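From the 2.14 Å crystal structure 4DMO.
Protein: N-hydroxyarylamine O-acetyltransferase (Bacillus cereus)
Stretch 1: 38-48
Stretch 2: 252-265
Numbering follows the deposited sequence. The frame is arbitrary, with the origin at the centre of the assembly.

Stretch 1 38-48: VPFENLNILEK
Stretch 2, residues 252-265: QYTNLLHSKFGITL

No hydrogen bond joins the two stretches, which lie more than 200 residues apart in one chain and yet bury 376 Å² between them, both sides summed; the contact is held by van der Waals packing, mostly of aliphatic side chains, with carboxylates and a phenol hydroxyl set against methyl groups.

Stretch 1 leaves a helix at Val 38 (phi/psi -105/113), runs extended through Pro 39 (-82/158), Phe 40 (-82/117) and Glu 41 (-151/150), and turns at Asn 42 (-118/18), the N-cap position of a short helix. The side chain of Asn 42 makes no capping bond. Glu 41 (chi1 p, 57°; chi2 122°; chi3 -45°) accepts a hydrogen bond at OE1 from Leu 43 N at 3.1 Å. Over the following turn, Ile 45 N donates to Asn 42 O (3.1 Å) and Glu 47 N to Leu 43 O (2.9 Å); Lys 48 then departs with positive phi (54/43).

Stretch 2 continues a helix that begins earlier in the chain, with i to i+4 bonds such as Leu 257 N to Tyr 253 O (3.1 Å) and Ser 259 N to Asn 255 O (2.7 Å). Gly 262 breaks the helical conformation with phi/psi 74/22, a positive phi that favours glycine, while its N still donates to His 258 O (2.9 Å). Ile 263 N returns to Leu 257 O at 3.0 Å, folding the extended tail, Ile 263 (-100/127) and Thr 264 (-132/122), back against the helix. The register places Pro 39 opposite Phe 261, CA to CA 6.4 Å, and Leu 43 opposite Leu 265, CA to CA 8.5 Å; numbering therefore rises in roughly the same sense along 39-43 and 261-265, while the helix before Phe 261 runs broadly against it.

Leu 43 is the centre of the contact, with the largest covered area. Its mt rotamer (chi1 -58°, chi2 -178°) brings CD1 to 3.9 Å from Leu 257 CD2, 4.2 Å from Ile 263 CG2 and 3.9 Å from Leu 265 CD2, so one methyl meets three aliphatic side chains. Leu 257, Ile 263 and Leu 265 all have chi1 m and chi2 t. Tyr 253, with chi1 t (175°), sets its OH 3.5 Å from Leu 43 CD2; Leu 43 CD1 is 4.0 Å from the same Tyr 253 OH.

At the other end, Pro 39, puckered C-gamma endo, fits beside Phe 261 and Ile 263. Pro 39 CG lies 3.7 Å from the carbonyl Phe 261 O, 4.2 Å from Phe 261 CB and 4.0 Å from Ile 263 CD1. The Phe 261 ring (chi1 m, chi2 105°) receives Pro 39 CB obliquely.

Ile 263 CD1 also sits 3.5 Å from Glu 41 OE2, an oxygen whose hydrogen bonding is satisfied elsewhere in the structure, so the carboxylate can abut a methyl without lacking a polar partner. Farther along, Glu 47 (chi1 m, chi2 -141°, chi3 -63°) brings OE2 to 3.9 Å from Leu 265 CD1, a looser approach at the margin of the contact.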

ATOM      1  N   VAL A  38      -2.093  -1.407   9.358  1.00 13.36           N
ATOM      2  CA  VAL A  38      -3.028  -1.543   8.266  1.00 11.34           C
ATOM      3  C   VAL A  38      -2.535  -2.559   7.279  1.00 14.85           C
ATOM      4  O   VAL A  38      -1.515  -2.368   6.631  1.00 15.94           O
ATOM      5  CB  VAL A  38      -3.228  -0.234   7.516  1.00 11.91           C
ATOM      6  CG1 VAL A  38      -4.378  -0.366   6.558  1.00 12.60           C
ATOM      7  CG2 VAL A  38      -3.471   0.902   8.495  1.00 13.80           C
ATOM      8  N   PRO A  39      -3.249  -3.673   7.177  1.00 13.22           N
ATOM      9  CA  PRO A  39      -2.812  -4.712   6.259  1.00 16.37           C
ATOM     10  C   PRO A  39      -3.224  -4.472   4.807  1.00 17.83           C
ATOM     11  O   PRO A  39      -4.179  -3.745   4.492  1.00 14.59           O
ATOM     12  CB  PRO A  39      -3.496  -5.954   6.807  1.00 15.60           C
ATOM     13  CG  PRO A  39      -4.693  -5.457   7.459  1.00 17.18           C
ATOM     14  CD  PRO A  39      -4.393  -4.096   7.982  1.00 10.72           C
ATOM     15  N   PHE A  40      -2.466  -5.115   3.922  1.00 16.16           N
ATOM     16  CA  PHE A  40      -2.800  -5.217   2.519  1.00 15.14           C
ATOM     17  C   PHE A  40      -3.788  -6.350   2.404  1.00 14.68           C
ATOM     18  O   PHE A  40      -3.468  -7.489   2.759  1.00 18.59           O
ATOM     19  CB  PHE A  40      -1.512  -5.518   1.724  1.00 19.81           C
ATOM     20  CG  PHE A  40      -1.669  -5.489   0.210  1.00 12.94           C
ATOM     21  CD1 PHE A  40      -1.710  -4.289  -0.476  1.00 11.54           C
ATOM     22  CD2 PHE A  40      -1.740  -6.657  -0.511  1.00 11.67           C
ATOM     23  CE1 PHE A  40      -1.844  -4.263  -1.872  1.00 12.78           C
ATOM     24  CE2 PHE A  40      -1.849  -6.644  -1.900  1.00 15.97           C
ATOM     25  CZ  PHE A  40      -1.909  -5.457  -2.582  1.00 12.15           C
ATOM     26  N   GLU A  41      -5.010  -6.045   1.971  1.00 14.07           N
ATOM     27  CA  GLU A  41      -6.058  -7.074   1.864  1.00 10.42           C
ATOM     28  C   GLU A  41      -7.088  -6.782   0.771  1.00 11.36           C
ATOM     29  O   GLU A  41      -7.378  -5.630   0.440  1.00 10.73           O
ATOM     30  CB  GLU A  41      -6.773  -7.267   3.196  1.00 13.85           C
ATOM     31  CG  GLU A  41      -7.383  -5.989   3.751  1.00 15.42           C
ATOM     32  CD  GLU A  41      -8.878  -6.077   3.977  1.00 17.32           C
ATOM     33  OE1 GLU A  41      -9.615  -6.584   3.096  1.00 12.04           O
ATOM     34  OE2 GLU A  41      -9.308  -5.585   5.021  1.00 15.89           O
ATOM     35  N   ASN A  42      -7.651  -7.840   0.206  1.00 10.29           N
ATOM     36  CA  ASN A  42      -8.542  -7.702  -0.940  1.00 11.33           C
ATOM     37  C   ASN A  42      -9.955  -8.173  -0.692  1.00 14.06           C
ATOM     38  O   ASN A  42     -10.698  -8.452  -1.642  1.00 15.43           O
ATOM     39  CB  ASN A  42      -8.005  -8.512  -2.101  1.00 13.76           C
ATOM     40  CG  ASN A  42      -8.099  -9.988  -1.859  1.00 13.88           C
ATOM     41  OD1 ASN A  42      -8.120 -10.446  -0.716  1.00 12.06           O
ATOM     42  ND2 ASN A  42      -8.174 -10.752  -2.943  1.00 13.32           N
ATOM     43  N   LEU A  43     -10.316  -8.293   0.570  1.00 11.33           N
ATOM     44  CA  LEU A  43     -11.511  -9.031   0.923  1.00 17.24           C
ATOM     45  C   LEU A  43     -12.793  -8.332   0.463  1.00 21.00           C
ATOM     46  O   LEU A  43     -13.778  -9.008   0.201  1.00 22.35           O
ATOM     47  CB  LEU A  43     -11.522  -9.349   2.431  1.00 15.44           C
ATOM     48  CG  LEU A  43     -10.302 -10.155   2.924  1.00 19.55           C
ATOM     49  CD1 LEU A  43     -10.422 -10.452   4.384  1.00 19.69           C
ATOM     50  CD2 LEU A  43     -10.235 -11.454   2.171  1.00 20.50           C
ATOM     51  N   ASN A  44     -12.788  -7.006   0.318  1.00 18.01           N
ATOM     52  CA  ASN A  44     -14.011  -6.330  -0.108  1.00 14.10           C
ATOM     53  C   ASN A  44     -14.352  -6.565  -1.586  1.00 17.41           C
ATOM     54  O   ASN A  44     -15.478  -6.335  -1.995  1.00 18.04           O
ATOM     55  CB  ASN A  44     -13.990  -4.827   0.232  1.00 16.32           C
ATOM     56  CG  ASN A  44     -13.099  -3.973  -0.713  1.00 17.37           C
ATOM     57  OD1 ASN A  44     -12.480  -4.451  -1.664  1.00 13.93           O
ATOM     58  ND2 ASN A  44     -13.082  -2.682  -0.441  1.00 13.92           N
ATOM     59  N   ILE A  45     -13.383  -7.038  -2.369  1.00 18.12           N
ATOM     60  CA  ILE A  45     -13.636  -7.455  -3.760  1.00 17.66           C
ATOM     61  C   ILE A  45     -14.382  -8.764  -3.771  1.00 21.36           C
ATOM     62  O   ILE A  45     -15.327  -8.956  -4.540  1.00 24.07           O
ATOM     63  CB  ILE A  45     -12.311  -7.630  -4.584  1.00 11.87           C
ATOM     64  CG1 ILE A  45     -11.606  -6.288  -4.690  1.00 15.03           C
ATOM     65  CG2 ILE A  45     -12.602  -8.286  -5.972  1.00 17.79           C
ATOM     66  CD1 ILE A  45     -10.307  -6.267  -5.586  1.00 16.33           C
ATOM     67  N   LEU A  46     -13.958  -9.672  -2.901  1.00 14.25           N
ATOM     68  CA  LEU A  46     -14.564 -10.996  -2.832  1.00 21.46           C
ATOM     69  C   LEU A  46     -15.943 -10.996  -2.158  1.00 19.63           C
ATOM     70  O   LEU A  46     -16.819 -11.796  -2.500  1.00 25.55           O
ATOM     71  CB  LEU A  46     -13.627 -11.928  -2.073  1.00 15.72           C
ATOM     72  CG  LEU A  46     -12.226 -12.070  -2.677  1.00 22.50           C
ATOM     73  CD1 LEU A  46     -11.408 -12.985  -1.797  1.00 23.61           C
ATOM     74  CD2 LEU A  46     -12.279 -12.600  -4.125  1.00 19.65           C
ATOM     75  N   GLU A  47     -16.097 -10.141  -1.161  1.00 18.33           N
ATOM     76  CA  GLU A  47     -17.378  -9.910  -0.524  1.00 21.91           C
ATOM     77  C   GLU A  47     -18.263  -8.987  -1.336  1.00 26.07           C
ATOM     78  O   GLU A  47     -19.393  -8.725  -0.949  1.00 24.55           O
ATOM     79  CB  GLU A  47     -17.164  -9.278   0.826  1.00 24.54           C
ATOM     80  CG  GLU A  47     -16.387 -10.122   1.756  1.00 26.98           C
ATOM     81  CD  GLU A  47     -16.944 -10.029   3.147  1.00 33.82           C
ATOM     82  OE1 GLU A  47     -16.907  -8.904   3.729  1.00 28.93           O
ATOM     83  OE2 GLU A  47     -17.419 -11.076   3.641  1.00 34.84           O
ATOM     84  N   LYS A  48     -17.727  -8.442  -2.424  1.00 21.81           N
ATOM     85  CA  LYS A  48     -18.507  -7.577  -3.306  1.00 17.97           C
ATOM     86  C   LYS A  48     -19.138  -6.449  -2.520  1.00 21.99           C
ATOM     87  O   LYS A  48     -20.302  -6.119  -2.716  1.00 29.90           O
ATOM     88  CB  LYS A  48     -19.551  -8.407  -4.055  1.00 24.13           C
ATOM     89  CG  LYS A  48     -18.892  -9.566  -4.813  1.00 28.36           C
ATOM     90  CD  LYS A  48     -19.893 -10.483  -5.496  1.00 47.50           C
ATOM     91  CE  LYS A  48     -19.316 -11.077  -6.781  1.00 48.66           C
ATOM     92  NZ  LYS A  48     -20.075 -12.289  -7.205  1.00 57.50           N
ATOM     93  N   GLN A 252     -10.540 -21.820  10.926  1.00 26.62           N
ATOM     94  CA  GLN A 252      -9.483 -21.051  11.585  1.00 22.11           C
ATOM     95  C   GLN A 252      -9.313 -19.666  10.960  1.00 30.33           C
ATOM     96  O   GLN A 252      -8.479 -18.865  11.402  1.00 29.88           O
ATOM     97  CB  GLN A 252      -8.150 -21.757  11.435  1.00 19.44           C
ATOM     98  CG  GLN A 252      -8.076 -23.113  12.035  1.00 26.37           C
ATOM     99  CD  GLN A 252      -6.864 -23.868  11.562  1.00 25.13           C
ATOM    100  OE1 GLN A 252      -6.897 -24.529  10.530  1.00 28.71           O
ATOM    101  NE2 GLN A 252      -5.783 -23.792  12.326  1.00 27.47           N
ATOM    102  N   TYR A 253     -10.064 -19.403   9.901  1.00 28.44           N
ATOM    103  CA  TYR A 253      -9.771 -18.290   9.021  1.00 29.87           C
ATOM    104  C   TYR A 253     -10.248 -16.958   9.607  1.00 31.17           C
ATOM    105  O   TYR A 253      -9.611 -15.919   9.410  1.00 24.47           O
ATOM    106  CB  TYR A 253     -10.408 -18.575   7.686  1.00 33.52           C
ATOM    107  CG  TYR A 253     -10.305 -17.473   6.711  1.00 31.06           C
ATOM    108  CD1 TYR A 253     -11.369 -16.622   6.520  1.00 32.76           C
ATOM    109  CD2 TYR A 253      -9.164 -17.289   5.959  1.00 33.22           C
ATOM    110  CE1 TYR A 253     -11.306 -15.622   5.628  1.00 29.58           C
ATOM    111  CE2 TYR A 253      -9.097 -16.281   5.048  1.00 28.89           C
ATOM    112  CZ  TYR A 253     -10.179 -15.444   4.909  1.00 26.85           C
ATOM    113  OH  TYR A 253     -10.171 -14.422   4.017  1.00 44.43           O
ATOM    114  N   THR A 254     -11.343 -16.996  10.364  1.00 29.14           N
ATOM    115  CA  THR A 254     -11.884 -15.786  10.996  1.00 26.57           C
ATOM    116  C   THR A 254     -11.054 -15.336  12.161  1.00 23.75           C
ATOM    117  O   THR A 254     -10.773 -14.144  12.332  1.00 23.24           O
ATOM    118  CB  THR A 254     -13.321 -15.999  11.516  1.00 32.96           C
ATOM    119  OG1 THR A 254     -14.229 -16.006  10.416  1.00 32.42           O
ATOM    120  CG2 THR A 254     -13.725 -14.883  12.507  1.00 40.47           C
ATOM    121  N   ASN A 255     -10.678 -16.298  12.986  1.00 27.77           N
ATOM    122  CA  ASN A 255      -9.791 -16.022  14.096  1.00 27.66           C
ATOM    123  C   ASN A 255      -8.467 -15.428  13.619  1.00 19.98           C
ATOM    124  O   ASN A 255      -8.026 -14.417  14.139  1.00 29.31           O
ATOM    125  CB  ASN A 255      -9.560 -17.292  14.921  1.00 24.64           C
ATOM    126  CG  ASN A 255     -10.804 -17.728  15.662  1.00 29.15           C
ATOM    127  OD1 ASN A 255     -11.623 -16.903  16.052  1.00 30.48           O
ATOM    128  ND2 ASN A 255     -10.969 -19.025  15.823  1.00 33.49           N
ATOM    129  N   LEU A 256      -7.856 -16.043  12.623  1.00 16.39           N
ATOM    130  CA  LEU A 256      -6.602 -15.562  12.087  1.00 22.29           C
ATOM    131  C   LEU A 256      -6.704 -14.144  11.506  1.00 21.58           C
ATOM    132  O   LEU A 256      -5.776 -13.348  11.617  1.00 19.20           O
ATOM    133  CB  LEU A 256      -6.089 -16.522  11.021  1.00 28.07           C
ATOM    134  CG  LEU A 256      -5.396 -17.784  11.563  1.00 35.42           C
ATOM    135  CD1 LEU A 256      -5.105 -18.810  10.447  1.00 33.76           C
ATOM    136  CD2 LEU A 256      -4.111 -17.432  12.296  1.00 33.06           C
ATOM    137  N   LEU A 257      -7.801 -13.862  10.825  1.00 21.61           N
ATOM    138  CA  LEU A 257      -7.991 -12.554  10.239  1.00 19.16           C
ATOM    139  C   LEU A 257      -7.958 -11.548  11.341  1.00 15.71           C
ATOM    140  O   LEU A 257      -7.350 -10.499  11.217  1.00 13.23           O
ATOM    141  CB  LEU A 257      -9.312 -12.471   9.479  1.00 11.04           C
ATOM    142  CG  LEU A 257      -9.329 -13.032   8.059  1.00 15.40           C
ATOM    143  CD1 LEU A 257     -10.744 -12.927   7.509  1.00 25.01           C
ATOM    144  CD2 LEU A 257      -8.389 -12.314   7.150  1.00 18.84           C
ATOM    145  N   HIS A 258      -8.592 -11.890  12.451  1.00 21.27           N
ATOM    146  CA  HIS A 258      -8.678 -10.955  13.559  1.00 24.17           C
ATOM    147  C   HIS A 258      -7.404 -10.903  14.378  1.00 18.87           C
ATOM    148  O   HIS A 258      -6.862  -9.826  14.641  1.00 18.12           O
ATOM    149  CB  HIS A 258      -9.838 -11.301  14.485  1.00 30.61           C
ATOM    150  CG  HIS A 258      -9.882 -10.430  15.693  1.00 31.08           C
ATOM    151  ND1 HIS A 258      -9.511 -10.877  16.945  1.00 40.30           N
ATOM    152  CD2 HIS A 258     -10.189  -9.122  15.836  1.00 37.78           C
ATOM    153  CE1 HIS A 258      -9.613  -9.886  17.808  1.00 40.23           C
ATOM    154  NE2 HIS A 258     -10.034  -8.810  17.163  1.00 41.32           N
ATOM    155  N   SER A 259      -6.919 -12.064  14.777  1.00 18.35           N
ATOM    156  CA  SER A 259      -5.735 -12.152  15.642  1.00 22.45           C
ATOM    157  C   SER A 259      -4.429 -11.679  14.976  1.00 24.62           C
ATOM    158  O   SER A 259      -3.569 -11.071  15.628  1.00 27.21           O
ATOM    159  CB  SER A 259      -5.570 -13.599  16.115  1.00 21.04           C
ATOM    160  OG  SER A 259      -6.587 -13.885  17.032  1.00 43.09           O
ATOM    161  N   LYS A 260      -4.242 -11.987  13.696  1.00 22.33           N
ATOM    162  CA  LYS A 260      -3.026 -11.550  13.016  1.00 19.25           C
ATOM    163  C   LYS A 260      -3.191 -10.218  12.322  1.00 12.23           C
ATOM    164  O   LYS A 260      -2.240  -9.491  12.175  1.00 16.85           O
ATOM    165  CB  LYS A 260      -2.534 -12.613  12.020  1.00 17.56           C
ATOM    166  CG  LYS A 260      -2.253 -13.977  12.669  1.00 35.97           C
ATOM    167  CD  LYS A 260      -0.759 -14.195  13.028  1.00 37.16           C
ATOM    168  CE  LYS A 260      -0.575 -15.305  14.093  1.00 49.41           C
ATOM    169  NZ  LYS A 260      -1.205 -14.976  15.441  1.00 46.22           N
ATOM    170  N   PHE A 261      -4.379  -9.870  11.878  1.00 13.70           N
ATOM    171  CA  PHE A 261      -4.473  -8.701  11.021  1.00 14.05           C
ATOM    172  C   PHE A 261      -5.454  -7.626  11.472  1.00 17.41           C
ATOM    173  O   PHE A 261      -5.504  -6.557  10.860  1.00 15.65           O
ATOM    174  CB  PHE A 261      -4.796  -9.113   9.581  1.00 13.93           C
ATOM    175  CG  PHE A 261      -3.835 -10.094   9.001  1.00 16.00           C
ATOM    176  CD1 PHE A 261      -4.183 -11.435   8.863  1.00 19.92           C
ATOM    177  CD2 PHE A 261      -2.579  -9.690   8.581  1.00 19.99           C
ATOM    178  CE1 PHE A 261      -3.297 -12.341   8.299  1.00 17.26           C
ATOM    179  CE2 PHE A 261      -1.692 -10.605   8.029  1.00 19.65           C
ATOM    180  CZ  PHE A 261      -2.061 -11.931   7.885  1.00 19.91           C
ATOM    181  N   GLY A 262      -6.234  -7.894  12.519  1.00 18.59           N
ATOM    182  CA  GLY A 262      -7.160  -6.907  13.053  1.00 12.01           C
ATOM    183  C   GLY A 262      -8.336  -6.763  12.124  1.00 17.68           C
ATOM    184  O   GLY A 262      -9.028  -5.738  12.123  1.00 18.21           O
ATOM    185  N   ILE A 263      -8.568  -7.800  11.318  1.00 17.45           N
ATOM    186  CA  ILE A 263      -9.671  -7.774  10.374  1.00 16.83           C
ATOM    187  C   ILE A 263     -10.880  -8.547  10.907  1.00 21.07           C
ATOM    188  O   ILE A 263     -10.766  -9.700  11.319  1.00 19.24           O
ATOM    189  CB  ILE A 263      -9.271  -8.359   9.020  1.00 17.03           C
ATOM    190  CG1 ILE A 263      -8.279  -7.446   8.312  1.00 15.88           C
ATOM    191  CG2 ILE A 263     -10.502  -8.473   8.124  1.00 19.63           C
ATOM    192  CD1 ILE A 263      -7.716  -8.029   7.044  1.00 21.09           C
ATOM    193  N   THR A 264     -12.031  -7.880  10.921  1.00 22.82           N
ATOM    194  CA  THR A 264     -13.311  -8.520  11.234  1.00 21.31           C
ATOM    195  C   THR A 264     -14.277  -8.096  10.161  1.00 25.42           C
ATOM    196  O   THR A 264     -14.468  -6.897   9.935  1.00 29.65           O
ATOM    197  CB  THR A 264     -13.852  -8.082  12.592  1.00 30.62           C
ATOM    198  OG1 THR A 264     -12.905  -8.418  13.609  1.00 30.99           O
ATOM    199  CG2 THR A 264     -15.187  -8.758  12.883  1.00 27.43           C
ATOM    200  N   LEU A 265     -14.840  -9.068   9.453  1.00 28.58           N
ATOM    201  CA  LEU A 265     -15.699  -8.780   8.307  1.00 29.91           C
ATOM    202  C   LEU A 265     -17.159  -8.598   8.721  1.00 26.55           C
ATOM    203  O   LEU A 265     -17.525  -9.030   9.808  1.00 28.60           O
ATOM    204  CB  LEU A 265     -15.583  -9.903   7.275  1.00 26.84           C
ATOM    205  CG  LEU A 265     -14.161 -10.137   6.736  1.00 24.70           C
ATOM    206  CD1 LEU A 265     -14.188 -11.295   5.759  1.00 29.23           C
ATOM    207  CD2 LEU A 265     -13.637  -8.899   6.070  1.00 19.97           C
TER